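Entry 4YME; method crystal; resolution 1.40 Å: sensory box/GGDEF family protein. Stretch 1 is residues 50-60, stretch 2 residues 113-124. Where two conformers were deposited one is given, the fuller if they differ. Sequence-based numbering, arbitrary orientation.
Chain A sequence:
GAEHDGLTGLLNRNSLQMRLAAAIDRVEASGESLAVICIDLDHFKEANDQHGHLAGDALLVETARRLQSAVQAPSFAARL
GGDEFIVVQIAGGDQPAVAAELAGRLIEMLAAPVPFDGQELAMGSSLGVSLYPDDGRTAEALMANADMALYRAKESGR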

# COMPACT_ATOMS: atom_id res chain seq x y z
N GLN A 50 -20.76 3.60 11.03
CA GLN A 50 -21.07 4.41 12.22
C GLN A 50 -21.22 5.87 11.90
O GLN A 50 -22.06 6.55 12.50
CB GLN A 50 -20.02 4.24 13.34
CG GLN A 50 -20.02 2.87 14.02
CD GLN A 50 -21.34 2.54 14.78
OE1 GLN A 50 -22.03 1.59 14.44
NE2 GLN A 50 -21.64 3.31 15.79
N HIS A 51 -20.48 6.37 10.89
CA HIS A 51 -20.47 7.80 10.55
C HIS A 51 -20.72 8.17 9.08
O HIS A 51 -20.51 9.33 8.73
CB HIS A 51 -19.10 8.40 10.90
CG HIS A 51 -18.65 8.14 12.29
ND1 HIS A 51 -18.87 9.04 13.31
CD2 HIS A 51 -17.98 7.10 12.84
CE1 HIS A 51 -18.35 8.55 14.43
NE2 HIS A 51 -17.81 7.38 14.17
N GLY A 52 -21.16 7.22 8.23
CA GLY A 52 -21.50 7.46 6.83
C GLY A 52 -20.28 7.39 5.87
O GLY A 52 -19.14 7.44 6.34
N HIS A 53 -20.55 7.36 4.57
CA HIS A 53 -19.54 7.18 3.50
C HIS A 53 -18.42 8.24 3.50
O HIS A 53 -17.25 7.92 3.18
CB HIS A 53 -20.19 7.07 2.08
CG HIS A 53 -20.64 8.38 1.50
ND1 HIS A 53 -21.82 9.01 1.88
CD2 HIS A 53 -20.04 9.22 0.63
CE1 HIS A 53 -21.92 10.16 1.25
NE2 HIS A 53 -20.86 10.31 0.48
N LEU A 54 -18.75 9.47 3.88
CA LEU A 54 -17.79 10.56 3.94
C LEU A 54 -16.72 10.31 5.02
O LEU A 54 -15.58 10.80 4.90
CB LEU A 54 -18.46 11.92 4.15
CG LEU A 54 -19.38 12.27 2.98
CD1 LEU A 54 -20.28 13.46 3.35
CD2 LEU A 54 -18.61 12.51 1.70
N ALA A 55 -17.04 9.51 6.04
CA ALA A 55 -16.04 9.16 7.06
C ALA A 55 -15.00 8.20 6.48
O ALA A 55 -13.79 8.39 6.69
CB ALA A 55 -16.69 8.51 8.26
N GLY A 56 -15.48 7.17 5.83
CA GLY A 56 -14.53 6.24 5.17
C GLY A 56 -13.68 6.98 4.15
O GLY A 56 -12.45 6.76 4.08
N ASP A 57 -14.26 7.92 3.42
CA ASP A 57 -13.48 8.73 2.47
C ASP A 57 -12.37 9.53 3.13
O ASP A 57 -11.26 9.62 2.61
CB ASP A 57 -14.39 9.62 1.62
CG ASP A 57 -15.22 8.85 0.64
OD1 ASP A 57 -15.09 7.60 0.50
OD2 ASP A 57 -16.08 9.52 -0.01
N ALA A 58 -12.65 10.09 4.29
CA ALA A 58 -11.70 10.86 5.05
C ALA A 58 -10.52 9.92 5.42
O ALA A 58 -9.38 10.37 5.39
CB ALA A 58 -12.38 11.42 6.33
N LEU A 59 -10.83 8.66 5.76
CA LEU A 59 -9.77 7.69 6.07
C LEU A 59 -8.88 7.50 4.87
O LEU A 59 -7.65 7.41 5.01
CB LEU A 59 -10.28 6.30 6.53
CG LEU A 59 -11.04 6.22 7.85
CD1 LEU A 59 -11.47 4.79 8.08
CD2 LEU A 59 -10.26 6.72 8.99
N LEU A 60 -9.53 7.36 3.71
CA LEU A 60 -8.76 7.12 2.46
C LEU A 60 -7.85 8.28 2.13
O LEU A 60 -6.69 8.11 1.76
CB LEU A 60 -9.66 6.72 1.31
CG LEU A 60 -10.57 5.50 1.57
CD1 LEU A 60 -11.47 5.24 0.39
CD2 LEU A 60 -9.74 4.28 1.89
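Stretch 2, residues 113-124: PVPFDGQELAMG

What shape does stretch 2 take, and how does it run relative to the helix? It is a β-hairpin: strand 114-116 leads into a type I' turn from Phe116 to Gln119, and strand 119-121 returns beside it. Two reciprocal pairs of backbone hydrogen bonds hold the strands together, Val114 N to Leu121 O and Leu121 N to Val114 O (both 2.9 Å), then Phe116 N to Gln119 O and Gln119 N to Phe116 O (both 2.8 Å). Asp117 and Gly118 supply the positive phi values that such a turn needs. The first strand runs roughly against helix 53-60, with 147° between their N-to-C directions and a closest approach of 9.0 Å between the axes. In register, Phe116 therefore lies beside Ala55, and Val114 beside Leu59, one helical turn further on; each pair of CA atoms is 6.8 Å apart. Strand alternation turns Val114, Phe116, Gln119 and Leu121 toward the helix, while Pro115 and Glu120 point away.

Where does Leu59, the residue with the most covered surface, find its partners? Its CB points sideways, but with chi1 m and chi2 t the end of the side chain comes nearer to the hairpin. There Leu59 CD2 meets several groups at once: it lies 3.4 Å from Val114 CG1, 3.8 Å from Leu121 CB and 3.6 Å from the SE atom of Met123, a selenomethionine. Met123 also starts sideways and brings its end closer, so one methyl group of Leu59 touches both strands and the segment that follows them. The contact is apolar and well packed, as suits a buried leucine.

What does the ring of Phe116 rest on? Its side chain, with chi1 t, lies against the first turns of the helix, where Ala55 and Ala58 offer little side chain and the ring lies close to the backbone. Ala55 CA sits over one face, 3.8 Å from the Phe116 ring centroid and 17° off the normal, a CH-pi contact, and Ala55 CB is 3.7 Å from Phe116 CE2. Ala58 follows Leu54 by one helical turn, which puts the Leu54 carbonyl close to Ala58, and the ring reaches both: Ala58 CB lies 3.6 Å from Phe116 CD1, and Leu54 O lies 3.5 Å from Phe116 CE1. Leu54 O already accepts a hydrogen bond from Ala58 N at 3.1 Å.

How is His51, ahead of this helix, drawn into the contact? The chain passes through Gly52, whose positive phi marks the departure from helical geometry, and His51 points toward the hairpin from before that break. Leu121 CD2 lies over one face of the His51 imidazole, 4.0 Å from its centroid and 22° off the normal, while Leu121 CD1 is 3.8 Å from Ala55 CB, so the two methyls of this leucine reach both sides of the break. His51 ND1 also comes within 3.2 Å of Gln119 OE1, a polar approach in an otherwise largely apolar contact.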

# COMPACT_ATOMS: atom_id res chain seq x y z
N PRO A 113 -5.14 7.95 14.74
CA PRO A 113 -6.50 8.25 14.23
C PRO A 113 -6.57 9.47 13.31
O PRO A 113 -5.61 10.23 13.26
CB PRO A 113 -7.34 8.50 15.50
CG PRO A 113 -6.36 8.55 16.60
CD PRO A 113 -5.11 7.95 16.22
N VAL A 114 -7.72 9.67 12.69
CA VAL A 114 -7.90 10.85 11.84
C VAL A 114 -9.08 11.66 12.29
O VAL A 114 -10.14 11.14 12.55
CB VAL A 114 -7.99 10.51 10.36
CG1 VAL A 114 -9.11 9.68 10.06
CG2 VAL A 114 -8.05 11.81 9.49
N PRO A 115 -8.87 13.00 12.39
CA PRO A 115 -10.02 13.82 12.78
C PRO A 115 -11.07 13.87 11.69
O PRO A 115 -10.72 13.92 10.52
CB PRO A 115 -9.44 15.23 13.01
CG PRO A 115 -8.05 15.17 12.64
CD PRO A 115 -7.66 13.81 12.19
N PHE A 116 -12.32 13.81 12.09
CA PHE A 116 -13.45 13.90 11.18
C PHE A 116 -14.66 14.47 11.89
O PHE A 116 -15.14 13.85 12.83
CB PHE A 116 -13.80 12.53 10.65
CG PHE A 116 -14.95 12.53 9.70
CD1 PHE A 116 -14.81 13.05 8.42
CD2 PHE A 116 -16.17 12.04 10.08
CE1 PHE A 116 -15.88 13.05 7.55
CE2 PHE A 116 -17.22 12.03 9.23
CZ PHE A 116 -17.09 12.57 7.95
N ASP A 117 -15.19 15.60 11.40
CA ASP A 117 -16.52 16.12 11.84
C ASP A 117 -16.55 16.27 13.38
O ASP A 117 -17.49 15.83 14.07
CB ASP A 117 -17.63 15.17 11.32
CG ASP A 117 -19.08 15.71 11.53
OD1 ASP A 117 -19.29 16.94 11.50
OD2 ASP A 117 -20.00 14.87 11.73
N GLY A 118 -15.45 16.82 13.91
CA GLY A 118 -15.26 16.95 15.36
C GLY A 118 -15.10 15.68 16.19
O GLY A 118 -15.17 15.74 17.41
N GLN A 119 -14.93 14.53 15.53
CA GLN A 119 -14.62 13.27 16.20
C GLN A 119 -13.27 12.77 15.66
O GLN A 119 -12.61 13.42 14.83
CB GLN A 119 -15.70 12.23 15.93
CG GLN A 119 -17.14 12.69 16.23
CD GLN A 119 -18.16 12.19 15.20
OE1 GLN A 119 -17.82 11.94 14.03
NE2 GLN A 119 -19.41 12.06 15.64
N GLU A 120 -12.82 11.64 16.20
CA GLU A 120 -11.66 10.93 15.66
C GLU A 120 -12.09 9.57 15.21
O GLU A 120 -12.83 8.88 15.87
CB GLU A 120 -10.55 10.83 16.68
CG GLU A 120 -9.84 12.16 16.85
CD GLU A 120 -8.58 12.04 17.65
OE1 GLU A 120 -8.51 11.19 18.57
OE2 GLU A 120 -7.64 12.80 17.36
N LEU A 121 -11.60 9.18 14.04
CA LEU A 121 -11.88 7.91 13.43
C LEU A 121 -10.66 7.00 13.59
O LEU A 121 -9.49 7.43 13.42
CB LEU A 121 -12.16 8.09 11.97
CG LEU A 121 -13.34 8.98 11.59
CD1 LEU A 121 -13.36 9.02 10.08
CD2 LEU A 121 -14.59 8.42 12.12
N ALA A 122 -10.96 5.76 14.02
CA ALA A 122 -9.93 4.71 14.19
C ALA A 122 -9.26 4.34 12.89
O ALA A 122 -9.88 4.06 11.86
CB ALA A 122 -10.55 3.51 14.79
N MSE A 123 -7.94 4.44 12.92
CA MSE A 123 -7.13 4.01 11.77
C MSE A 123 -6.53 2.63 12.20
O MSE A 123 -7.19 1.87 12.90
CB MSE A 123 -6.13 5.10 11.30
CG MSE A 123 -6.71 6.37 10.65
SE MSE A 123 -6.72 6.58 8.66
CE MSE A 123 -4.81 6.47 8.30
N GLY A 124 -5.31 2.29 11.80
CA GLY A 124 -4.78 0.95 11.98
C GLY A 124 -4.84 0.24 10.65
O GLY A 124 -5.82 0.33 9.96